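Local structure of Na Glutathione S-transferase 1 (Necator americanus, 2ON7) at residues Val32-Lys36 against Glu37-Lys41. The protein is a hookworm glutathione S-transferase, probably conjugating reduced glutathione to electrophilic compounds. Numbering follows the deposited sequence.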
ATOM      1  N   VAL A  32       6.298 -18.242  13.146  1.00  6.42           N
ATOM      2  CA  VAL A  32       6.103 -19.531  12.413  1.00  6.74           C
ATOM      3  C   VAL A  32       6.659 -19.379  10.999  1.00  6.42           C
ATOM      4  O   VAL A  32       6.205 -18.532  10.232  1.00  7.66           O
ATOM      5  CB  VAL A  32       4.594 -19.975  12.346  1.00  7.04           C
ATOM      6  CG1 VAL A  32       4.417 -21.412  11.704  1.00  6.11           C
ATOM      7  CG2 VAL A  32       3.966 -19.955  13.708  1.00  7.20           C
ATOM      8  N   ARG A  33       7.668 -20.164  10.679  1.00  5.98           N
ATOM      9  CA  ARG A  33       8.399 -20.029   9.418  1.00  5.76           C
ATOM     10  C   ARG A  33       8.157 -21.231   8.476  1.00  5.81           C
ATOM     11  O   ARG A  33       8.562 -22.341   8.780  1.00  5.27           O
ATOM     12  CB  ARG A  33       9.879 -19.818   9.704  1.00  4.81           C
ATOM     13  CG  ARG A  33      10.130 -18.526  10.497  1.00  4.57           C
ATOM     14  CD  ARG A  33      11.558 -18.422  10.927  1.00  5.05           C
ATOM     15  NE  ARG A  33      11.840 -17.128  11.526  1.00  5.78           N
ATOM     16  CZ  ARG A  33      12.670 -16.217  11.009  1.00  2.92           C
ATOM     17  NH1 ARG A  33      13.345 -16.491   9.893  1.00  2.00           N
ATOM     18  NH2 ARG A  33      12.806 -15.054  11.614  1.00  2.00           N
ATOM     19  N   LEU A  34       7.485 -20.999   7.348  1.00  6.02           N
ATOM     20  CA  LEU A  34       7.126 -22.095   6.415  1.00  6.93           C
ATOM     21  C   LEU A  34       8.124 -22.253   5.283  1.00  7.66           C
ATOM     22  O   LEU A  34       8.713 -21.264   4.834  1.00  6.94           O
ATOM     23  CB  LEU A  34       5.719 -21.903   5.814  1.00  5.93           C
ATOM     24  CG  LEU A  34       4.548 -21.555   6.741  1.00  6.09           C
ATOM     25  CD1 LEU A  34       3.317 -21.161   5.924  1.00  5.55           C
ATOM     26  CD2 LEU A  34       4.210 -22.670   7.783  1.00  4.10           C
ATOM     27  N   ASP A  35       8.319 -23.506   4.844  1.00  9.26           N
ATOM     28  CA  ASP A  35       8.986 -23.781   3.558  1.00 10.80           C
ATOM     29  C   ASP A  35       7.952 -23.724   2.437  1.00 11.31           C
ATOM     30  O   ASP A  35       6.775 -23.485   2.725  1.00 12.20           O
ATOM     31  CB  ASP A  35       9.830 -25.071   3.569  1.00 10.44           C
ATOM     32  CG  ASP A  35       9.031 -26.327   3.329  1.00 13.31           C
ATOM     33  OD1 ASP A  35       9.695 -27.359   3.116  1.00 14.31           O
ATOM     34  OD2 ASP A  35       7.775 -26.326   3.360  1.00 16.10           O
ATOM     35  N   LYS A  36       8.373 -23.893   1.183  1.00 11.63           N
ATOM     36  CA  LYS A  36       7.434 -23.796   0.054  1.00 12.00           C
ATOM     37  C   LYS A  36       6.235 -24.764   0.170  1.00 11.72           C
ATOM     38  O   LYS A  36       5.079 -24.348   0.018  1.00 11.59           O
ATOM     39  CB  LYS A  36       8.146 -23.852  -1.328  1.00 11.81           C
ATOM     40  CG  LYS A  36       8.403 -25.243  -1.938  1.00 13.07           C
ATOM     41  CD  LYS A  36       9.676 -25.950  -1.377  1.00 12.98           C
ATOM     42  CE  LYS A  36      10.069 -27.168  -2.208  1.00 10.71           C
ATOM     43  NZ  LYS A  36       9.662 -28.438  -1.544  1.00 10.61           N
ATOM     44  N   GLU A  37       6.514 -26.025   0.491  1.00 12.17           N
ATOM     45  CA  GLU A  37       5.496 -27.073   0.511  1.00 12.27           C
ATOM     46  C   GLU A  37       4.465 -26.915   1.632  1.00 12.24           C
ATOM     47  O   GLU A  37       3.304 -27.238   1.457  1.00 12.65           O
ATOM     48  CB  GLU A  37       6.156 -28.434   0.587  1.00 12.81           C
ATOM     49  CG  GLU A  37       5.243 -29.596   0.238  1.00 13.37           C
ATOM     50  CD  GLU A  37       5.896 -30.931   0.533  1.00 15.84           C
ATOM     51  OE1 GLU A  37       7.023 -30.889   1.078  1.00 17.02           O
ATOM     52  OE2 GLU A  37       5.302 -32.005   0.213  1.00 14.62           O
ATOM     53  N   GLN A  38       4.885 -26.409   2.784  1.00 12.19           N
ATOM     54  CA  GLN A  38       3.935 -26.107   3.842  1.00 11.45           C
ATOM     55  C   GLN A  38       3.107 -24.830   3.546  1.00 10.57           C
ATOM     56  O   GLN A  38       1.966 -24.694   4.008  1.00 10.43           O
ATOM     57  CB  GLN A  38       4.666 -26.024   5.171  1.00 11.80           C
ATOM     58  CG  GLN A  38       3.762 -25.754   6.364  1.00 13.35           C
ATOM     59  CD  GLN A  38       3.049 -26.978   6.884  1.00 15.02           C
ATOM     60  OE1 GLN A  38       3.270 -28.099   6.413  1.00 15.40           O
ATOM     61  NE2 GLN A  38       2.192 -26.771   7.882  1.00 15.55           N
ATOM     62  N   PHE A  39       3.661 -23.908   2.762  1.00  9.19           N
ATOM     63  CA  PHE A  39       2.856 -22.783   2.305  1.00  8.55           C
ATOM     64  C   PHE A  39       1.697 -23.259   1.421  1.00  8.69           C
ATOM     65  O   PHE A  39       0.547 -22.852   1.617  1.00  8.81           O
ATOM     66  CB  PHE A  39       3.682 -21.684   1.618  1.00  7.68           C
ATOM     67  CG  PHE A  39       2.839 -20.586   1.037  1.00  6.70           C
ATOM     68  CD1 PHE A  39       2.256 -19.619   1.869  1.00  7.60           C
ATOM     69  CD2 PHE A  39       2.593 -20.527  -0.341  1.00  3.64           C
ATOM     70  CE1 PHE A  39       1.426 -18.614   1.325  1.00  6.33           C
ATOM     71  CE2 PHE A  39       1.790 -19.521  -0.893  1.00  2.83           C
ATOM     72  CZ  PHE A  39       1.187 -18.580  -0.071  1.00  3.37           C
ATOM     73  N   ALA A  40       2.012 -24.134   0.469  1.00  8.51           N
ATOM     74  CA  ALA A  40       1.030 -24.681  -0.448  1.00  8.53           C
ATOM     75  C   ALA A  40      -0.195 -25.295   0.278  1.00  8.73           C
ATOM     76  O   ALA A  40      -1.324 -25.162  -0.204  1.00  8.37           O
ATOM     77  CB  ALA A  40       1.691 -25.678  -1.388  1.00  7.80           C
ATOM     78  N   LYS A  41       0.028 -25.903   1.447  1.00  8.54           N
ATOM     79  CA  LYS A  41      -1.052 -26.529   2.240  1.00  8.89           C
ATOM     80  C   LYS A  41      -1.914 -25.549   3.049  1.00  8.85           C
ATOM     81  O   LYS A  41      -3.120 -25.740   3.190  1.00  8.05           O
ATOM     82  CB  LYS A  41      -0.494 -27.603   3.187  1.00  8.86           C
ATOM     83  CG  LYS A  41       0.273 -28.736   2.486  1.00  9.50           C
ATOM     84  CD  LYS A  41       0.414 -29.963   3.363  1.00  9.30           C
ATOM     85  CE  LYS A  41      -0.821 -30.867   3.285  1.00 10.02           C
ATOM     86  NZ  LYS A  41      -0.496 -32.337   3.454  1.00  8.69           N
TER
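Asp35 OD2 takes the backbone N-H of Gln38 in a nearly straight bond, 2.9 Å from Gln38 N and 167° at the hydrogen, with the donor arriving almost in line with the carboxylate C-O bond. Glu37 N lies 3.1 Å from the same Asp35 OD2. This is an aspartate N-cap: Asp35 CG lies between the backbone N and the carbonyl carbon (chi1 83°), which folds the carboxylate back over the start of the helix. Its negative charge probably interacts favourably with the positive end of the helix dipole. The backbone of the cap residue joins in as well, since Asp35 O accepts from Phe39 N at 3.1 Å, and Lys36 O receives Ala40 N at 3.1 Å in the next bond of the same helical series. In Lys36 a chi1 of 87° places CG beside Glu37 N, and the bends further out leave Lys36 NZ 4.5 Å from Glu37 OE1, too far for a salt bridge. On the apolar side, Leu34 spreads its two methyls over the turn: CD2 meets Gln38 CG at 3.4 Å, and CD1 comes 4.0 Å from Phe39 CA, lying at the edge of the Phe39 ring. The cap lies where strand 30-34, an outer strand of the thioredoxin-like sheet, passes into helix 36-42 at the protein surface. Leu34 also touches Thr7 on the neighbouring parallel strand 4-9; the Phe39 ring meets that of Phe9, the last residue of that strand, with the planes at about 60°, and Phe39 also touches Gln50 and Val51 in the loop before strand 53-56.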